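Local coordinates for protein (R)-2-hydroxyglutaryl-CoA dehydratase activating ATPase (Acidaminococcus fermentans, PDB 1HUX) that hydrolyses ATP slowly to drive electron transfer from its dimer-bridging [4Fe-4S] cluster and so activates (R)-2-hydroxyglutaryl-CoA dehydratase, at residues Cys85-Ala90 / Ile111-Gly116; Phe92-Val97 / Val213-Val218; Ser156-Ala161 / Lys184-Ala189. All coordinates share one frame; numbering follows the deposited sequence.

Interaction 1 of 3, residues Cys85-Ala90 / Ile111-Gly116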
loop_
_atom_site.group_PDB
_atom_site.type_symbol
_atom_site.label_atom_id
_atom_site.label_comp_id
_atom_site.label_asym_id
_atom_site.label_seq_id
_atom_site.Cartn_x
_atom_site.Cartn_y
_atom_site.Cartn_z
ATOM N N CYS A 85 -13.833 -23.389 6.005
ATOM C CA CYS A 85 -15.124 -23.039 6.552
ATOM C C CYS A 85 -15.917 -22.242 5.545
ATOM O O CYS A 85 -17.113 -22.491 5.350
ATOM C CB CYS A 85 -14.932 -22.280 7.870
ATOM S SG CYS A 85 -13.884 -23.204 9.067
ATOM N N HIS A 86 -15.250 -21.308 4.873
ATOM C CA HIS A 86 -15.951 -20.480 3.902
ATOM C C HIS A 86 -16.535 -21.326 2.797
ATOM O O HIS A 86 -17.654 -21.085 2.330
ATOM C CB HIS A 86 -15.013 -19.431 3.339
ATOM C CG HIS A 86 -14.945 -18.185 4.167
ATOM N ND1 HIS A 86 -15.990 -17.288 4.248
ATOM C CD2 HIS A 86 -13.959 -17.691 4.955
ATOM C CE1 HIS A 86 -15.646 -16.293 5.051
ATOM N NE2 HIS A 86 -14.420 -16.514 5.492
ATOM N N ALA A 87 -15.773 -22.336 2.395
ATOM C CA ALA A 87 -16.220 -23.242 1.341
ATOM C C ALA A 87 -17.406 -24.055 1.854
ATOM O O ALA A 87 -18.427 -24.196 1.179
ATOM C CB ALA A 87 -15.069 -24.157 0.933
ATOM N N MET A 88 -17.261 -24.568 3.073
ATOM C CA MET A 88 -18.309 -25.358 3.697
ATOM C C MET A 88 -19.568 -24.512 3.885
ATOM O O MET A 88 -20.667 -24.928 3.497
ATOM C CB MET A 88 -17.819 -25.891 5.045
ATOM C CG MET A 88 -17.929 -27.402 5.203
ATOM S SD MET A 88 -19.590 -27.962 4.913
ATOM C CE MET A 88 -19.478 -28.509 3.213
ATOM N N GLY A 89 -19.389 -23.319 4.463
ATOM C CA GLY A 89 -20.503 -22.412 4.713
ATOM C C GLY A 89 -21.213 -21.945 3.454
ATOM O O GLY A 89 -22.457 -21.901 3.371
ATOM N N ALA A 90 -20.412 -21.581 2.457
ATOM C CA ALA A 90 -20.959 -21.116 1.194
ATOM C C ALA A 90 -21.908 -22.189 0.676
ATOM O O ALA A 90 -23.057 -21.900 0.297
ATOM C CB ALA A 90 -19.830 -20.875 0.206
ATOM N N ILE A 111 -11.971 -18.249 -3.468
ATOM C CA ILE A 111 -11.919 -19.693 -3.323
ATOM C C ILE A 111 -12.751 -20.490 -4.333
ATOM O O ILE A 111 -13.927 -20.179 -4.587
ATOM C CB ILE A 111 -12.367 -20.087 -1.876
ATOM C CG1 ILE A 111 -11.516 -19.336 -0.850
ATOM C CG2 ILE A 111 -12.246 -21.596 -1.667
ATOM C CD1 ILE A 111 -12.025 -19.481 0.566
ATOM N N HIS A 112 -12.133 -21.515 -4.914
ATOM C CA HIS A 112 -12.860 -22.365 -5.838
ATOM C C HIS A 112 -13.397 -23.506 -4.981
ATOM O O HIS A 112 -12.641 -24.146 -4.239
ATOM C CB HIS A 112 -11.945 -22.911 -6.937
ATOM C CG HIS A 112 -12.679 -23.705 -7.975
ATOM N ND1 HIS A 112 -12.565 -25.077 -8.087
ATOM C CD2 HIS A 112 -13.618 -23.333 -8.882
ATOM C CE1 HIS A 112 -13.408 -25.512 -9.010
ATOM N NE2 HIS A 112 -14.061 -24.475 -9.508
ATOM N N VAL A 113 -14.701 -23.752 -5.078
ATOM C CA VAL A 113 -15.351 -24.783 -4.266
ATOM C C VAL A 113 -15.962 -25.939 -5.043
ATOM O O VAL A 113 -16.636 -25.738 -6.057
ATOM C CB VAL A 113 -16.488 -24.171 -3.392
ATOM C CG1 VAL A 113 -17.182 -25.266 -2.606
ATOM C CG2 VAL A 113 -15.926 -23.104 -2.452
ATOM N N GLU A 114 -15.733 -27.146 -4.531
ATOM C CA GLU A 114 -16.259 -28.375 -5.114
ATOM C C GLU A 114 -16.672 -29.279 -3.957
ATOM O O GLU A 114 -15.831 -29.651 -3.122
ATOM C CB GLU A 114 -15.192 -29.073 -5.972
ATOM C CG GLU A 114 -14.813 -28.323 -7.242
ATOM C CD GLU A 114 -15.855 -28.436 -8.357
ATOM O OE1 GLU A 114 -17.066 -28.590 -8.061
ATOM O OE2 GLU A 114 -15.457 -28.352 -9.540
ATOM N N ASN A 115 -17.963 -29.625 -3.908
ATOM C CA ASN A 115 -18.500 -30.482 -2.837
ATOM C C ASN A 115 -18.087 -29.882 -1.507
ATOM O O ASN A 115 -17.312 -30.496 -0.766
ATOM C CB ASN A 115 -17.939 -31.912 -2.922
ATOM C CG ASN A 115 -18.437 -32.677 -4.144
ATOM O OD1 ASN A 115 -19.642 -32.844 -4.345
ATOM N ND2 ASN A 115 -17.504 -33.156 -4.963
ATOM N N GLY A 116 -18.583 -28.671 -1.232
ATOM C CA GLY A 116 -18.272 -27.980 0.014
ATOM C C GLY A 116 -16.810 -27.943 0.428
ATOM O O GLY A 116 -16.482 -27.720 1.594
#

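Interaction 2 of 3, residues Phe92-Val97 / Val213-Val218. With ADP (adenosine-5'-diphosphate), chain D.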
loop_
_atom_site.group_PDB
_atom_site.type_symbol
_atom_site.label_atom_id
_atom_site.label_comp_id
_atom_site.label_asym_id
_atom_site.label_seq_id
_atom_site.Cartn_x
_atom_site.Cartn_y
_atom_site.Cartn_z
ATOM N N PHE A 92 -23.512 -24.425 2.218
ATOM C CA PHE A 92 -24.730 -24.546 3.006
ATOM C C PHE A 92 -25.743 -23.496 2.552
ATOM O O PHE A 92 -26.944 -23.746 2.541
ATOM C CB PHE A 92 -24.409 -24.352 4.496
ATOM C CG PHE A 92 -25.610 -24.479 5.401
ATOM C CD1 PHE A 92 -25.970 -25.714 5.944
ATOM C CD2 PHE A 92 -26.413 -23.369 5.672
ATOM C CE1 PHE A 92 -27.119 -25.845 6.741
ATOM C CE2 PHE A 92 -27.561 -23.485 6.464
ATOM C CZ PHE A 92 -27.916 -24.728 6.999
ATOM N N ILE A 93 -25.250 -22.324 2.168
ATOM C CA ILE A 93 -26.136 -21.244 1.736
ATOM C C ILE A 93 -26.482 -21.342 0.242
ATOM O O ILE A 93 -27.634 -21.137 -0.168
ATOM C CB ILE A 93 -25.488 -19.856 1.989
ATOM C CG1 ILE A 93 -24.867 -19.798 3.379
ATOM C CG2 ILE A 93 -26.527 -18.768 1.853
ATOM C CD1 ILE A 93 -24.073 -18.531 3.600
ATOM N N TRP A 94 -25.469 -21.632 -0.569
ATOM C CA TRP A 94 -25.662 -21.749 -2.009
ATOM C C TRP A 94 -25.072 -23.074 -2.453
ATOM O O TRP A 94 -23.850 -23.222 -2.547
ATOM C CB TRP A 94 -24.945 -20.609 -2.728
ATOM C CG TRP A 94 -25.363 -19.229 -2.304
ATOM C CD1 TRP A 94 -26.514 -18.570 -2.658
ATOM C CD2 TRP A 94 -24.619 -18.327 -1.474
ATOM N NE1 TRP A 94 -26.526 -17.307 -2.100
ATOM C CE2 TRP A 94 -25.377 -17.131 -1.371
ATOM C CE3 TRP A 94 -23.387 -18.409 -0.810
ATOM C CZ2 TRP A 94 -24.942 -16.026 -0.631
ATOM C CZ3 TRP A 94 -22.950 -17.308 -0.070
ATOM C CH2 TRP A 94 -23.731 -16.131 0.011
ATOM N N PRO A 95 -25.940 -24.055 -2.730
ATOM C CA PRO A 95 -25.539 -25.400 -3.169
ATOM C C PRO A 95 -24.628 -25.438 -4.397
ATOM O O PRO A 95 -23.715 -26.256 -4.474
ATOM C CB PRO A 95 -26.872 -26.087 -3.430
ATOM C CG PRO A 95 -27.818 -25.372 -2.480
ATOM C CD PRO A 95 -27.407 -23.944 -2.623
ATOM N N ASN A 96 -24.858 -24.533 -5.338
ATOM C CA ASN A 96 -24.073 -24.509 -6.568
ATOM C C ASN A 96 -22.844 -23.616 -6.588
ATOM O O ASN A 96 -22.311 -23.305 -7.657
ATOM C CB ASN A 96 -24.983 -24.142 -7.730
ATOM C CG ASN A 96 -26.173 -25.068 -7.830
ATOM O OD1 ASN A 96 -26.018 -26.288 -7.735
ATOM N ND2 ASN A 96 -27.365 -24.503 -8.024
ATOM N N VAL A 97 -22.384 -23.199 -5.417
ATOM C CA VAL A 97 -21.202 -22.357 -5.369
ATOM C C VAL A 97 -20.049 -23.135 -5.953
ATOM O O VAL A 97 -20.026 -24.363 -5.897
ATOM C CB VAL A 97 -20.804 -21.965 -3.924
ATOM C CG1 VAL A 97 -21.834 -21.051 -3.344
ATOM C CG2 VAL A 97 -20.641 -23.212 -3.055
ATOM N N VAL A 213 -20.174 -16.333 -5.262
ATOM C CA VAL A 213 -20.811 -15.719 -4.090
ATOM C C VAL A 213 -19.811 -14.861 -3.336
ATOM O O VAL A 213 -18.622 -15.205 -3.232
ATOM C CB VAL A 213 -21.363 -16.767 -3.112
ATOM C CG1 VAL A 213 -22.430 -17.582 -3.803
ATOM C CG2 VAL A 213 -20.235 -17.653 -2.637
ATOM N N MET A 214 -20.286 -13.724 -2.842
ATOM C CA MET A 214 -19.426 -12.829 -2.095
ATOM C C MET A 214 -19.699 -13.020 -0.600
ATOM O O MET A 214 -20.849 -13.064 -0.140
ATOM C CB MET A 214 -19.672 -11.389 -2.535
ATOM C CG MET A 214 -18.801 -10.400 -1.822
ATOM S SD MET A 214 -19.063 -8.759 -2.439
ATOM C CE MET A 214 -17.346 -8.101 -2.271
ATOM N N THR A 215 -18.606 -13.151 0.136
ATOM C CA THR A 215 -18.616 -13.386 1.567
ATOM C C THR A 215 -17.744 -12.395 2.321
ATOM O O THR A 215 -16.820 -11.807 1.756
ATOM C CB THR A 215 -18.128 -14.804 1.832
ATOM O OG1 THR A 215 -19.223 -15.694 1.637
ATOM C CG2 THR A 215 -17.576 -14.950 3.212
ATOM N N GLY A 216 -18.034 -12.211 3.602
ATOM C CA GLY A 216 -17.260 -11.278 4.399
ATOM C C GLY A 216 -18.089 -10.061 4.752
ATOM O O GLY A 216 -19.209 -9.892 4.258
ATOM N N GLY A 217 -17.552 -9.203 5.608
ATOM C CA GLY A 217 -18.315 -8.036 5.994
ATOM C C GLY A 217 -18.522 -7.101 4.830
ATOM O O GLY A 217 -19.630 -6.599 4.621
ATOM N N VAL A 218 -17.459 -6.866 4.066
ATOM C CA VAL A 218 -17.556 -5.973 2.921
ATOM C C VAL A 218 -18.639 -6.453 1.952
ATOM O O VAL A 218 -19.124 -5.695 1.110
ATOM C CB VAL A 218 -16.210 -5.876 2.191
ATOM C CG1 VAL A 218 -16.298 -4.852 1.083
ATOM C CG2 VAL A 218 -15.118 -5.499 3.182
HETATM P PB ADP D . -12.254 -10.381 9.672
HETATM O O1B ADP D . -11.894 -11.025 8.363
HETATM O O2B ADP D . -13.039 -11.298 10.658
HETATM O O3B ADP D . -11.100 -9.655 10.339
HETATM P PA ADP D . -14.715 -9.364 8.740
HETATM O O1A ADP D . -15.738 -9.500 9.836
HETATM O O2A ADP D . -14.799 -10.276 7.599
HETATM O O3A ADP D . -13.262 -9.342 9.395
HETATM O "O5'" ADP D . -14.685 -7.871 8.285
HETATM C "C5'" ADP D . -15.740 -7.373 7.653
HETATM C "C4'" ADP D . -15.465 -6.093 6.957
HETATM O "O4'" ADP D . -16.727 -5.545 6.469
HETATM C "C3'" ADP D . -14.743 -4.876 7.749
HETATM O "O3'" ADP D . -13.882 -4.106 6.873
HETATM C "C2'" ADP D . -15.985 -4.162 8.246
HETATM O "O2'" ADP D . -15.876 -2.736 8.566
HETATM C "C1'" ADP D . -16.927 -4.355 7.066
HETATM N N9 ADP D . -18.354 -4.026 7.290
HETATM C C8 ADP D . -19.076 -4.424 8.339
HETATM N N7 ADP D . -20.273 -4.017 8.291
HETATM C C5 ADP D . -20.350 -3.281 7.115
HETATM C C6 ADP D . -21.401 -2.569 6.443
HETATM N N6 ADP D . -22.665 -2.473 6.944
HETATM N N1 ADP D . -21.106 -1.963 5.256
HETATM C C2 ADP D . -19.860 -2.048 4.764
HETATM N N3 ADP D . -18.815 -2.696 5.316
HETATM C C4 ADP D . -19.134 -3.292 6.494
#

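Interaction 3 of 3, residues Ser156-Ala161 / Lys184-Ala189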
loop_
_atom_site.group_PDB
_atom_site.type_symbol
_atom_site.label_atom_id
_atom_site.label_comp_id
_atom_site.label_asym_id
_atom_site.label_seq_id
_atom_site.Cartn_x
_atom_site.Cartn_y
_atom_site.Cartn_z
ATOM N N SER A 156 -23.985 8.055 -7.881
ATOM C CA SER A 156 -23.008 8.586 -8.826
ATOM C C SER A 156 -23.546 8.608 -10.250
ATOM O O SER A 156 -24.272 7.706 -10.668
ATOM C CB SER A 156 -21.720 7.769 -8.762
ATOM O OG SER A 156 -20.730 8.329 -9.603
ATOM N N THR A 157 -23.194 9.662 -10.982
ATOM C CA THR A 157 -23.626 9.838 -12.363
ATOM C C THR A 157 -22.413 9.936 -13.281
ATOM O O THR A 157 -22.523 9.748 -14.488
ATOM C CB THR A 157 -24.466 11.121 -12.519
ATOM O OG1 THR A 157 -25.609 11.043 -11.665
ATOM C CG2 THR A 157 -24.936 11.292 -13.958
ATOM N N LYS A 158 -21.255 10.217 -12.697
ATOM C CA LYS A 158 -20.028 10.347 -13.467
ATOM C C LYS A 158 -18.972 9.322 -13.053
ATOM O O LYS A 158 -18.786 9.047 -11.870
ATOM C CB LYS A 158 -19.459 11.763 -13.303
ATOM C CG LYS A 158 -20.433 12.863 -13.687
ATOM C CD LYS A 158 -19.966 14.209 -13.177
ATOM C CE LYS A 158 -21.041 15.266 -13.390
ATOM N NZ LYS A 158 -20.716 16.533 -12.667
ATOM N N ARG A 159 -18.275 8.756 -14.030
ATOM C CA ARG A 159 -17.243 7.782 -13.721
ATOM C C ARG A 159 -15.973 8.502 -13.355
ATOM O O ARG A 159 -15.474 9.319 -14.115
ATOM C CB ARG A 159 -16.981 6.859 -14.909
ATOM C CG ARG A 159 -18.220 6.115 -15.344
ATOM C CD ARG A 159 -17.950 5.072 -16.421
ATOM N NE ARG A 159 -17.520 3.775 -15.889
ATOM C CZ ARG A 159 -16.305 3.510 -15.416
ATOM N NH1 ARG A 159 -15.363 4.461 -15.397
ATOM N NH2 ARG A 159 -16.032 2.284 -14.977
ATOM N N VAL A 160 -15.459 8.208 -12.173
ATOM C CA VAL A 160 -14.230 8.830 -11.729
ATOM C C VAL A 160 -13.299 7.699 -11.390
ATOM O O VAL A 160 -13.563 6.926 -10.489
ATOM C CB VAL A 160 -14.466 9.720 -10.486
ATOM C CG1 VAL A 160 -13.132 10.218 -9.938
ATOM C CG2 VAL A 160 -15.351 10.896 -10.865
ATOM N N ALA A 161 -12.203 7.587 -12.115
ATOM C CA ALA A 161 -11.274 6.501 -11.851
ATOM C C ALA A 161 -10.166 6.854 -10.858
ATOM O O ALA A 161 -9.752 8.010 -10.728
ATOM C CB ALA A 161 -10.664 5.999 -13.184
ATOM N N LYS A 184 -18.379 13.645 -3.948
ATOM C CA LYS A 184 -18.022 12.450 -3.165
ATOM C C LYS A 184 -18.716 11.218 -3.733
ATOM O O LYS A 184 -18.116 10.153 -3.857
ATOM C CB LYS A 184 -18.449 12.614 -1.708
ATOM C CG LYS A 184 -17.652 13.611 -0.900
ATOM C CD LYS A 184 -18.179 13.641 0.522
ATOM C CE LYS A 184 -17.363 14.548 1.411
ATOM N NZ LYS A 184 -17.992 14.615 2.759
ATOM N N ILE A 185 -19.995 11.370 -4.057
ATOM C CA ILE A 185 -20.782 10.283 -4.630
ATOM C C ILE A 185 -19.985 9.616 -5.766
ATOM O O ILE A 185 -19.913 8.386 -5.875
ATOM C CB ILE A 185 -22.106 10.834 -5.204
ATOM C CG1 ILE A 185 -22.779 11.743 -4.177
ATOM C CG2 ILE A 185 -23.024 9.703 -5.578
ATOM C CD1 ILE A 185 -22.998 11.096 -2.835
ATOM N N ASP A 186 -19.369 10.444 -6.605
ATOM C CA ASP A 186 -18.604 9.949 -7.740
ATOM C C ASP A 186 -17.260 9.373 -7.338
ATOM O O ASP A 186 -16.815 8.382 -7.911
ATOM C CB ASP A 186 -18.424 11.063 -8.770
ATOM C CG ASP A 186 -19.761 11.595 -9.302
ATOM O OD1 ASP A 186 -20.644 10.773 -9.626
ATOM O OD2 ASP A 186 -19.929 12.835 -9.407
ATOM N N ILE A 187 -16.609 9.991 -6.363
ATOM C CA ILE A 187 -15.323 9.493 -5.891
ATOM C C ILE A 187 -15.513 8.118 -5.262
ATOM O O ILE A 187 -14.649 7.246 -5.360
ATOM C CB ILE A 187 -14.705 10.415 -4.815
ATOM C CG1 ILE A 187 -14.338 11.770 -5.436
ATOM C CG2 ILE A 187 -13.477 9.748 -4.198
ATOM C CD1 ILE A 187 -13.343 12.631 -4.600
ATOM N N ILE A 188 -16.653 7.934 -4.599
ATOM C CA ILE A 188 -16.961 6.674 -3.935
ATOM C C ILE A 188 -17.105 5.549 -4.942
ATOM O O ILE A 188 -16.400 4.546 -4.853
ATOM C CB ILE A 188 -18.246 6.797 -3.076
ATOM C CG1 ILE A 188 -17.875 7.367 -1.701
ATOM C CG2 ILE A 188 -18.939 5.438 -2.944
ATOM C CD1 ILE A 188 -19.062 7.613 -0.785
ATOM N N ALA A 189 -18.015 5.721 -5.900
ATOM C CA ALA A 189 -18.232 4.712 -6.935
ATOM C C ALA A 189 -16.880 4.373 -7.554
ATOM O O ALA A 189 -16.653 3.259 -8.001
ATOM C CB ALA A 189 -19.185 5.241 -8.000
#

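Interaction 1 of 3, residues Cys85-Ala90 / Ile111-Gly116
Ala87 points from helix 82-93 toward the strand, and Val113 points back at it. The methyl CB of Ala87 meets CG2 of Val113 at 3.6 Å. Val113 has CG1 anti to its backbone N (chi1 178°), which leaves CG2 anti to the carbonyl carbon and directed at the Ala87 methyl, while CG1 lies about 4.1 Å from Ala87 O. Two residues earlier on the strand, Ile111 faces the helix as well. Its CD1 extends away from the branch point (chi2 171°) and comes within 4.1 Å of His86 CB, so it touches the root of the histidine, not the ring. The imidazole belongs to a different neighbourhood, with Asp102 and Asn245 beside it.

Beyond the strand the chain turns at Asn115 and Gly116, both with positive phi, and brings the glycine back against the helix. Gly116 O lies 3.8 Å from Ala87 C. Met88 leaves the helix pointing mostly away from the turn, though its CB already lies near Gly116 O, and bends at chi2 and chi3, so that its CE methyl packs against the glycine, 3.5 Å from Gly116 CA. A CB on Gly116 would collide with this methyl, and the backbone angles there already favour glycine. On the helix side Met88 also touches Leu252 and Tyr253 of helix 245-257.

This is a helix laid on a face of the mixed sheet of an actin-fold domain, with small residues letting the backbones come close. No hydrogen bond or charge pair joins the two segments. Its chemistry is therefore that of apolar burial and fit: methyl groups of alanine, valine, isoleucine and methionine meet in a largely buried, apolar contact, while the strand's backbone bonds go to its neighbours in the sheet.

Interaction 2 of 3, residues Phe92-Val97 / Val213-Val218
Trp94 lays its indole over Val213, whose CG1 sits on the face of the six-membered ring, 3.5 Å from the centroid and 27° off the normal. This is a CH-pi contact, displaced toward the ring-fusion side: CE3 and CD2 of Trp94 are the ring atoms nearest to CG1. The indole gets there with CG anti to the carbonyl carbon (chi1 -57°), and chi2 of -77° turns the ring plane to face the valine. On the opposite face, Ile93 CG2 stands over the ring centre, so the indole is held between two aliphatic groups. The edge of the indole at CZ3 has Thr215 OG1 near its plane at 4.4 Å; that hydroxyl is engaged with Asn245 by a hydrogen bond.

Val213 also has CG1 anti to the carbonyl carbon, which carries this methyl to a second partner, CG1 of Val97, at 3.5 Å. The two valine side chains cross at about a right angle. Trp94 and Val97 can share one valine because the chain between them makes a type I turn, closed by Val97 N to Trp94 O at 3.2 Å, just after the helix ends.

The contact sits at the helix-to-strand connection of the actin fold's second five-stranded mixed sheet, where helix 82-93 gives way to strand 99-104. That strand pairs in parallel with strand 212-215, which leads through Gly216 and Gly217 into the ADP pocket. Val97 rests on Ala90 and Ser91 of the helix, Val213 leans on Val100 of strand 99-104, and helix 245-257 covers Phe92 and Ile93.

Interaction 3 of 3, residues Ser156-Ala161 / Lys184-Ala189
Asp186, in the first turn of helix 184-204, turns its carboxylate to the loop and gathers the backbone of Thr157 and Lys158 on a single oxygen, OD1. Thr157 N donates to OD1 over 3.1 Å, meeting it nearly along its C-O axis. Lys158 N donates from 3.2 Å with a straighter N-H angle of 166°, but arrives from above the carboxylate plane. The Ser156 hydroxyl is directed at OD1 too, with OG anti to the backbone N (chi1 -176°); its modelled separation is very short, so the details of this bond are doubtful at this resolution.

Any charge attraction is at most long-range. The extended chain of Lys158 crosses the carboxylate obliquely, and its NZ stays 5.0 Å from Asp186 OD2, opposite charges near one another without contact.

Apolar contacts flank the polar centre. Val160 puts CG2 against Asp186 CB at 3.7 Å, the two side chains crossing at about a right angle. Ser156 CB meets Ala189 CB, also at 3.7 Å, nearly one helical turn on from Asp186, while CG2 of Ile185 lies against the Ser156 backbone. Outside the pair, Val160 continues onto Gln177 of helix 167-179, and Ile185 onto Leu152 of helix 149-153.

An alanine in place of Asp186 would probably leave the amide N-H groups of Thr157 and Lys158, and the Ser156 hydroxyl, without their acceptor and let the loop shift on the helix, although the CB contact with Val160 would remain. The loop between helices 149-153 and 167-179 is thus tied to the helix start through one oxygen of a buried aspartate that gathers consecutive amides, and a negative charge near a helix N-terminus is likely to be favourable as well.

In the fold
Interactions 1 and 2 form one neighbourhood, their centres about 8 Å apart. Both use helix 82-93 and the same five-stranded mixed sheet, and they touch where His86 packs on Thr215 and Val113 on Val97. Their segments alternate along the chain; together they set helix 82-93 and the turn that follows it against strands 107-114 and 212-215, the latter leading to the ADP pocket. Interaction 3 lies about 34 Å from interaction 1 and 28 Å from interaction 2, centre to centre, at the surface of the chain. In sequence it is nested within the loop that interaction 2 closes, and its helix 184-204 is followed by strand 212-215, so the chain runs from that peripheral helical region back to the nucleotide-binding core.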